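Local atomic coordinates of D-aminoacid aminotransferase-like PLP-dependent enzyme (Haemophilus somnus, PDB entry 3CEB), a protein that is a putative 4-amino-4-deoxychorismate lyase, probably using its pyridoxal phosphate cofactor to release pyruvate from aminodeoxychorismate. Residues A[26-31]-A[68-73]; A[122-127]-A[139-144]; A[146-151]-A[180-185]. All blocks are in the same frame, centred on the assembly; numbering follows the deposited sequence. Where two conformers were deposited one is given.

Contact 1 of 3, residues A[26-31]-A[68-73]. With SO4 (sulfate ion), chain B.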
# COMPACT_ATOMS: atom_id res chain seq x y z
N GLN A 26 2.80 0.88 12.94
CA GLN A 26 3.60 -0.34 13.09
C GLN A 26 4.61 -0.47 11.99
O GLN A 26 5.77 -0.79 12.28
CB GLN A 26 2.80 -1.65 13.06
CG GLN A 26 1.89 -1.88 14.19
CD GLN A 26 1.24 -3.30 14.12
OE1 GLN A 26 -0.00 -3.44 14.06
NE2 GLN A 26 2.10 -4.34 14.13
N ARG A 27 4.15 -0.27 10.76
CA ARG A 27 5.00 -0.40 9.58
C ARG A 27 6.05 0.67 9.61
O ARG A 27 7.23 0.43 9.31
CB ARG A 27 4.21 -0.28 8.26
CG ARG A 27 5.08 -0.49 7.04
CD ARG A 27 4.35 -0.61 5.76
NE ARG A 27 3.59 0.59 5.46
CZ ARG A 27 2.73 0.69 4.46
NH1 ARG A 27 2.54 -0.32 3.61
NH2 ARG A 27 2.05 1.84 4.30
N TYR A 28 5.63 1.85 10.01
CA TYR A 28 6.57 2.95 10.16
C TYR A 28 7.72 2.53 11.09
O TYR A 28 8.88 2.68 10.75
CB TYR A 28 5.85 4.23 10.62
CG TYR A 28 6.70 5.33 11.18
CD1 TYR A 28 7.71 5.89 10.44
CD2 TYR A 28 6.46 5.85 12.45
CE1 TYR A 28 8.47 6.90 10.95
CE2 TYR A 28 7.21 6.86 12.96
CZ TYR A 28 8.23 7.38 12.21
OH TYR A 28 9.00 8.42 12.70
N GLU A 29 7.42 1.96 12.24
CA GLU A 29 8.51 1.63 13.16
C GLU A 29 9.36 0.46 12.64
O GLU A 29 10.58 0.43 12.82
CB GLU A 29 8.00 1.33 14.58
CG GLU A 29 7.01 2.37 15.11
CD GLU A 29 6.80 2.37 16.61
OE1 GLU A 29 7.42 1.50 17.32
OE2 GLU A 29 6.03 3.26 17.08
N LYS A 30 8.69 -0.52 12.04
CA LYS A 30 9.33 -1.73 11.46
C LYS A 30 10.32 -1.20 10.40
O LYS A 30 11.44 -1.63 10.28
CB LYS A 30 8.22 -2.56 10.81
CG LYS A 30 8.25 -4.07 10.88
CD LYS A 30 6.72 -4.58 10.89
N SER A 31 9.89 -0.18 9.69
CA SER A 31 10.67 0.38 8.61
C SER A 31 11.87 1.12 9.13
O SER A 31 12.97 0.95 8.64
CB SER A 31 9.78 1.27 7.76
OG SER A 31 8.77 0.47 7.15
N ILE A 68 2.86 11.05 4.47
CA ILE A 68 3.93 11.45 5.33
C ILE A 68 5.22 10.84 4.82
O ILE A 68 5.41 9.64 4.89
CB ILE A 68 3.73 11.01 6.78
CG1 ILE A 68 2.44 11.62 7.36
CG2 ILE A 68 4.95 11.45 7.62
CD1 ILE A 68 2.07 11.11 8.79
N ASP A 69 6.10 11.68 4.27
CA ASP A 69 7.40 11.22 3.87
C ASP A 69 8.32 11.40 5.08
O ASP A 69 8.24 12.41 5.77
CB ASP A 69 7.94 12.02 2.69
CG ASP A 69 7.27 11.69 1.37
OD1 ASP A 69 6.11 12.11 1.13
OD2 ASP A 69 7.94 11.04 0.54
N TYR A 70 9.20 10.45 5.36
CA TYR A 70 10.08 10.60 6.51
C TYR A 70 11.49 10.07 6.30
O TYR A 70 11.75 9.35 5.33
CB TYR A 70 9.49 9.91 7.73
CG TYR A 70 9.25 8.45 7.52
CD1 TYR A 70 8.14 8.00 6.86
CD2 TYR A 70 10.14 7.52 8.00
CE1 TYR A 70 7.92 6.61 6.66
CE2 TYR A 70 9.94 6.13 7.82
CZ TYR A 70 8.84 5.68 7.16
OH TYR A 70 8.67 4.31 7.00
N ASN A 71 12.38 10.48 7.20
CA ASN A 71 13.67 9.86 7.35
C ASN A 71 13.90 9.55 8.79
O ASN A 71 12.94 9.39 9.54
CB ASN A 71 14.82 10.68 6.81
CG ASN A 71 14.81 12.09 7.27
OD1 ASN A 71 14.62 12.39 8.43
ND2 ASN A 71 15.04 12.97 6.35
N HIS A 72 15.15 9.43 9.21
CA HIS A 72 15.39 9.05 10.64
C HIS A 72 15.08 10.14 11.65
O HIS A 72 15.00 9.86 12.84
CB HIS A 72 16.80 8.50 10.89
CG HIS A 72 17.82 9.54 11.26
ND1 HIS A 72 18.57 10.20 10.32
CD2 HIS A 72 18.29 9.95 12.46
CE1 HIS A 72 19.42 11.01 10.92
NE2 HIS A 72 19.28 10.87 12.23
N HIS A 73 14.87 11.38 11.22
CA HIS A 73 14.65 12.41 12.22
C HIS A 73 13.64 13.51 11.88
O HIS A 73 13.44 14.41 12.66
CB HIS A 73 15.97 13.09 12.51
CG HIS A 73 16.38 14.02 11.43
ND1 HIS A 73 16.26 15.39 11.54
CD2 HIS A 73 16.80 13.77 10.17
CE1 HIS A 73 16.65 15.95 10.41
NE2 HIS A 73 16.97 14.99 9.56
S SO4 B . 18.38 9.88 6.54
O1 SO4 B . 17.89 9.88 7.93
O2 SO4 B . 19.63 9.18 6.44
O3 SO4 B . 17.53 9.21 5.57
O4 SO4 B . 18.51 11.28 6.18
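Tyr28 and Tyr70 meet in a T-shaped (edge-to-face) stack that seats helix 21-35 on the antiparallel sheet of the N-terminal half of this D-aminoacid aminotransferase-like fold. Their planes stand at 88° and the ring centroids are 4.7 Å apart. Tyr28 is the edge and Tyr70 the face: CD1 of Tyr28 lies 3.4 Å from CE2 of Tyr70, and its neighbour CE1 comes equally near CD2 of Tyr70, 3.4 Å away, so one side of the upright ring rests on the flat one, offset toward its rim. Two torsions set the rings in place. With CG placed between its backbone N and carbonyl carbon (chi1 59°), Tyr70 sends its ring from the end of strand 63-70 toward the helix, while Tyr28 holds CG anti to N (chi1 163°), which brings the end of its ring nearer the strand. Its hydroxyl does not join the stack but bonds to the backbone N of Phe44, which ties down the far end of the edge ring. One turn on, Ser31 completes the buried contact through carbon: its CB sits 3.3 Å from the Tyr70 hydroxyl oxygen. Arg27, paired with Glu9 and weakly bonded to the cofactor phosphate at position 103, belongs to the same helix, so the element seated by the stack also carries a residue that reaches the cofactor. Ser31 OG keeps its bond within the helix, giving its hydrogen to Arg27 O at 2.7 Å from above the carbonyl plane, on the face opposite that used by Ser31 N.

Contact 2 of 3, residues A[122-127]-A[139-144]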
# COMPACT_ATOMS: atom_id res chain seq x y z
N GLU A 122 -4.04 -1.19 -14.61
CA GLU A 122 -2.91 -1.26 -13.71
C GLU A 122 -2.15 -2.56 -14.01
O GLU A 122 -2.41 -3.22 -15.03
CB GLU A 122 -3.48 -1.06 -12.30
CG GLU A 122 -2.62 -1.16 -11.08
CD GLU A 122 -1.35 -0.37 -11.00
OE1 GLU A 122 -1.29 0.83 -10.66
OE2 GLU A 122 -0.35 -1.05 -11.12
N ILE A 123 -1.15 -2.90 -13.21
CA ILE A 123 -0.32 -4.06 -13.54
C ILE A 123 -0.38 -5.08 -12.44
O ILE A 123 -0.96 -4.84 -11.39
CB ILE A 123 1.17 -3.72 -13.86
CG1 ILE A 123 1.89 -3.12 -12.63
CG2 ILE A 123 1.25 -2.80 -15.04
CD1 ILE A 123 3.36 -2.78 -12.84
N MSE A 124 0.25 -6.20 -12.70
CA MSE A 124 0.29 -7.30 -11.77
C MSE A 124 1.69 -7.89 -11.88
O MSE A 124 2.05 -8.47 -12.89
CB MSE A 124 -0.80 -8.28 -12.16
CG MSE A 124 -0.82 -9.53 -11.35
SE MSE A 124 -2.39 -10.62 -11.70
CE MSE A 124 -3.56 -9.61 -10.56
N ILE A 125 2.50 -7.68 -10.85
CA ILE A 125 3.91 -8.04 -10.92
C ILE A 125 4.15 -9.51 -10.57
O ILE A 125 3.89 -9.97 -9.44
CB ILE A 125 4.75 -7.15 -10.00
CG1 ILE A 125 4.60 -5.67 -10.42
CG2 ILE A 125 6.21 -7.57 -10.06
CD1 ILE A 125 5.03 -4.69 -9.39
N ILE A 126 4.66 -10.22 -11.56
CA ILE A 126 5.01 -11.61 -11.43
C ILE A 126 6.50 -11.68 -11.20
O ILE A 126 7.31 -11.41 -12.09
CB ILE A 126 4.65 -12.38 -12.71
CG1 ILE A 126 3.20 -12.09 -13.06
CG2 ILE A 126 4.89 -13.86 -12.51
CD1 ILE A 126 2.28 -12.31 -11.90
N ARG A 127 6.85 -12.09 -9.98
CA ARG A 127 8.23 -12.18 -9.54
C ARG A 127 8.54 -13.60 -9.12
O ARG A 127 7.96 -14.13 -8.16
CB ARG A 127 8.43 -11.24 -8.35
CG ARG A 127 9.83 -11.23 -7.73
CD ARG A 127 9.87 -10.50 -6.39
NE ARG A 127 11.21 -10.53 -5.84
CZ ARG A 127 11.72 -11.55 -5.15
NH1 ARG A 127 10.99 -12.60 -4.88
NH2 ARG A 127 12.96 -11.51 -4.70
N LEU A 139 -2.81 -7.12 -4.10
CA LEU A 139 -3.88 -7.69 -4.91
C LEU A 139 -4.68 -8.77 -4.18
O LEU A 139 -4.16 -9.46 -3.30
CB LEU A 139 -3.32 -8.21 -6.24
CG LEU A 139 -2.71 -7.20 -7.22
CD1 LEU A 139 -1.91 -7.95 -8.24
CD2 LEU A 139 -3.72 -6.25 -7.88
N ILE A 140 -5.96 -8.85 -4.55
CA ILE A 140 -6.89 -9.84 -4.01
C ILE A 140 -7.62 -10.49 -5.17
O ILE A 140 -7.88 -9.88 -6.20
CB ILE A 140 -7.88 -9.25 -2.96
CG1 ILE A 140 -8.81 -8.19 -3.56
CG2 ILE A 140 -7.13 -8.64 -1.80
CD1 ILE A 140 -9.93 -7.72 -2.59
N PHE A 141 -7.94 -11.76 -4.99
CA PHE A 141 -8.49 -12.58 -6.04
C PHE A 141 -9.69 -13.32 -5.52
O PHE A 141 -9.65 -13.89 -4.45
CB PHE A 141 -7.41 -13.56 -6.49
CG PHE A 141 -6.17 -12.88 -7.02
CD1 PHE A 141 -5.14 -12.52 -6.18
CD2 PHE A 141 -6.06 -12.57 -8.38
CE1 PHE A 141 -4.01 -11.85 -6.69
CE2 PHE A 141 -4.93 -11.93 -8.89
CZ PHE A 141 -3.91 -11.55 -8.04
N ARG A 142 -10.77 -13.32 -6.27
CA ARG A 142 -11.99 -13.92 -5.76
C ARG A 142 -12.08 -15.39 -6.11
O ARG A 142 -11.85 -15.77 -7.21
CB ARG A 142 -13.23 -13.15 -6.24
CG ARG A 142 -14.49 -13.51 -5.47
CD ARG A 142 -15.67 -12.58 -5.81
NE ARG A 142 -16.05 -12.58 -7.23
CZ ARG A 142 -16.69 -13.57 -7.86
NH1 ARG A 142 -17.02 -14.70 -7.20
NH2 ARG A 142 -16.99 -13.46 -9.16
N GLN A 143 -12.41 -16.19 -5.12
CA GLN A 143 -12.62 -17.61 -5.33
C GLN A 143 -13.76 -18.05 -4.47
O GLN A 143 -13.76 -17.86 -3.25
CB GLN A 143 -11.39 -18.41 -4.97
CG GLN A 143 -11.45 -19.80 -5.46
CD GLN A 143 -10.16 -20.52 -5.26
OE1 GLN A 143 -9.77 -20.74 -4.12
NE2 GLN A 143 -9.48 -20.87 -6.35
N ASN A 144 -14.76 -18.63 -5.10
CA ASN A 144 -15.97 -18.92 -4.37
C ASN A 144 -16.54 -17.60 -3.90
O ASN A 144 -16.83 -16.68 -4.69
CB ASN A 144 -15.66 -19.80 -3.17
CG ASN A 144 -15.57 -21.27 -3.55
OD1 ASN A 144 -15.40 -21.59 -4.74
ND2 ASN A 144 -15.71 -22.17 -2.57
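This is an apolar contact between two sheets, with no hydrogen bond from one segment to the other: Met124, modelled as selenomethionine on strand 122-127, reaches Leu139 and Phe141 on strand 138-143 in the C-terminal half of the chain. Its CG is anti to the backbone N (chi1 175°), which projects the chain straight out of its strand, and a bend at chi3 then turns the terminal methyl aside. Leu139 is met obliquely along the shaft, where its CD1 methyl lies 3.7 Å from Met124 CG. Phe141 approaches from the opposite direction and presents the CE2–CZ side of its ring. In the conformer described, Met124 SE stands 5.2 Å from the ring centroid and 85° off the ring normal, a Met-aromatic contact at the edge, with SE 4.0 Å from Phe141 CE2. The exact place of the end of this side chain is doubtful: a second conformer of Met124 exists, and CE comes nearer the ring carbons than carbon atoms can. Ile185, at the start of strand 185-188, touches both Met124 and Phe141, and Leu179 and Ile174 also pack on the phenylalanine. The buried Glu122 has its polar needs met close by: its carboxylate turns back on its own strand, where OE2 accepts from Ile123 N at 2.9 Å as well as from Ser135 N. Aliphatic and aromatic side chains in van der Waals contact thus join the two strands, as sheet-to-sheet hydrophobic packing within the C-terminal half of the D-aminoacid aminotransferase-like fold of PLP-dependent enzymes.

Contact 3 of 3, residues A[146-151]-A[180-185]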
# COMPACT_ATOMS: atom_id res chain seq x y z
N GLN A 146 -14.83 -16.03 -1.37
CA GLN A 146 -13.71 -15.56 -0.56
C GLN A 146 -12.78 -14.74 -1.38
O GLN A 146 -12.75 -14.87 -2.58
CB GLN A 146 -12.92 -16.74 0.00
CG GLN A 146 -13.54 -17.29 1.26
CD GLN A 146 -12.99 -18.67 1.68
OE1 GLN A 146 -12.48 -19.43 0.85
NE2 GLN A 146 -13.11 -18.99 2.97
N TRP A 147 -12.00 -13.91 -0.69
CA TRP A 147 -10.93 -13.16 -1.31
C TRP A 147 -9.59 -13.63 -0.78
O TRP A 147 -9.33 -13.61 0.41
CB TRP A 147 -11.07 -11.67 -1.02
CG TRP A 147 -12.19 -10.97 -1.71
CD1 TRP A 147 -13.38 -10.63 -1.16
CD2 TRP A 147 -12.23 -10.51 -3.05
NE1 TRP A 147 -14.16 -9.99 -2.08
CE2 TRP A 147 -13.48 -9.89 -3.25
CE3 TRP A 147 -11.33 -10.54 -4.11
CZ2 TRP A 147 -13.85 -9.34 -4.46
CZ3 TRP A 147 -11.70 -9.98 -5.30
CH2 TRP A 147 -12.96 -9.39 -5.47
N ILE A 148 -8.74 -14.05 -1.71
CA ILE A 148 -7.41 -14.58 -1.42
C ILE A 148 -6.36 -13.57 -1.84
O ILE A 148 -6.44 -12.97 -2.90
CB ILE A 148 -7.16 -15.92 -2.18
CG1 ILE A 148 -8.05 -17.05 -1.66
CG2 ILE A 148 -5.70 -16.39 -2.02
CD1 ILE A 148 -9.45 -16.74 -1.64
N THR A 149 -5.36 -13.36 -0.99
CA THR A 149 -4.25 -12.48 -1.33
C THR A 149 -2.95 -13.28 -1.23
O THR A 149 -2.88 -14.20 -0.41
CB THR A 149 -4.23 -11.23 -0.40
OG1 THR A 149 -3.36 -10.24 -0.94
CG2 THR A 149 -3.82 -11.58 1.05
N PRO A 150 -1.92 -12.92 -2.02
CA PRO A 150 -0.63 -13.62 -2.01
C PRO A 150 0.07 -13.59 -0.67
O PRO A 150 0.21 -12.51 -0.08
CB PRO A 150 0.19 -12.81 -3.01
CG PRO A 150 -0.81 -12.20 -3.88
CD PRO A 150 -1.98 -11.92 -3.09
N ASP A 151 0.51 -14.75 -0.18
CA ASP A 151 1.21 -14.76 1.11
C ASP A 151 2.57 -14.09 1.01
O ASP A 151 3.08 -13.68 2.03
CB ASP A 151 1.29 -16.15 1.81
CG ASP A 151 2.15 -17.14 1.07
OD1 ASP A 151 2.49 -16.84 -0.10
OD2 ASP A 151 2.47 -18.23 1.63
N ALA A 180 -5.64 -18.98 -13.21
CA ALA A 180 -6.70 -19.74 -13.84
C ALA A 180 -7.84 -19.95 -12.85
O ALA A 180 -9.03 -19.86 -13.21
CB ALA A 180 -6.17 -21.11 -14.32
N GLN A 181 -7.46 -20.23 -11.61
CA GLN A 181 -8.32 -20.67 -10.52
C GLN A 181 -9.26 -19.59 -10.02
O GLN A 181 -10.16 -19.87 -9.33
CB GLN A 181 -7.49 -21.01 -9.30
CG GLN A 181 -6.78 -22.31 -9.18
CD GLN A 181 -6.10 -22.42 -7.82
OE1 GLN A 181 -6.73 -22.47 -6.78
NE2 GLN A 181 -4.81 -22.45 -7.84
N TYR A 182 -8.98 -18.35 -10.34
CA TYR A 182 -9.69 -17.17 -9.77
C TYR A 182 -10.71 -16.49 -10.72
O TYR A 182 -10.63 -16.61 -11.94
CB TYR A 182 -8.68 -16.18 -9.17
CG TYR A 182 -7.88 -16.84 -8.09
CD1 TYR A 182 -8.41 -17.02 -6.83
CD2 TYR A 182 -6.60 -17.33 -8.32
CE1 TYR A 182 -7.71 -17.65 -5.83
CE2 TYR A 182 -5.88 -17.97 -7.31
CZ TYR A 182 -6.45 -18.13 -6.08
OH TYR A 182 -5.78 -18.73 -5.07
N GLU A 183 -11.68 -15.79 -10.15
CA GLU A 183 -12.82 -15.26 -10.87
C GLU A 183 -12.83 -13.77 -11.09
O GLU A 183 -13.61 -13.26 -11.87
CB GLU A 183 -14.07 -15.60 -10.09
CG GLU A 183 -14.23 -17.09 -9.81
CD GLU A 183 -15.47 -17.40 -9.05
OE1 GLU A 183 -16.55 -17.51 -9.66
OE2 GLU A 183 -15.37 -17.54 -7.83
N GLU A 184 -11.93 -13.08 -10.41
CA GLU A 184 -11.94 -11.63 -10.39
C GLU A 184 -10.72 -11.15 -9.65
O GLU A 184 -10.29 -11.82 -8.73
CB GLU A 184 -13.19 -11.15 -9.65
CG GLU A 184 -13.37 -9.64 -9.67
CD GLU A 184 -14.60 -9.14 -8.90
OE1 GLU A 184 -15.49 -9.93 -8.56
OE2 GLU A 184 -14.67 -7.93 -8.64
N ILE A 185 -10.19 -10.00 -10.06
CA ILE A 185 -8.99 -9.40 -9.48
C ILE A 185 -9.28 -7.99 -9.03
O ILE A 185 -9.96 -7.24 -9.73
CB ILE A 185 -7.83 -9.26 -10.52
CG1 ILE A 185 -7.61 -10.57 -11.30
CG2 ILE A 185 -6.53 -8.77 -9.83
CD1 ILE A 185 -6.43 -10.54 -12.23
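Ile148 against Tyr182 and Trp147 against Glu184 are two unlike halves of one contact in the mixed sheet of the C-terminal half of this D-aminoacid aminotransferase-like fold. Strand 146-150 and the loop leading into strand 185-188 flank strand 138-143, and consecutive residues of the first strand, pointing to opposite faces of the sheet, reach the loop from both. The inner half belongs to Ile148, the buried one of the four residues. Tyr182 crosses it at about a right angle, with CE1 4.1 Å from Ile148 CB and the hydroxyl oxygen 3.8 Å from Ile148 CG2. Tyr182 also touches Gln143 of strand 138-143 and Arg172 of strand 170-172, and CB of its neighbour Gln181 sits over one ring face toward its rim, 3.9 Å above the plane. The other half lies nearer solvent. Here Trp147 stretches across Ile140 and Arg142 until just the far corner of its indole comes near Glu184, whose chain runs fully extended, CG anti to the backbone N (chi1 -175°). That carboxylate is chiefly engaged elsewhere: OE2 forms a salt bridge with Arg186 and OE1 another with Arg142, two charges that fix its rotation. Between Trp147 and Glu184 there is no hydrogen bond, only van der Waals contact, Trp147 CH2 standing 3.8 Å from Glu184 CD, with the ring and carboxylate planes turned 73° apart.

In the fold
Contacts 2 and 3 belong to one neighbourhood, their centres 7 Å apart, while contact 1 lies on the opposite side of the chain's centre, about 12 Å from either by nearest atoms. Contacts 1 and 2 are buried, the first built on an aromatic pair between helix and sheet, the second on mainly aliphatic packing between sheets. Contact 3, nearer the surface, mixes apolar touch with a carboxylate held by arginines. Strands 138-143 and 146-150 are sheet neighbours, so backbone pairing, as between Phe141 N and Ile148 O at 2.8 Å, binds contact 2 to contact 3, and Ile185, at the end of the contact 3 loop, packs on Met124 and Phe141 of contact 2.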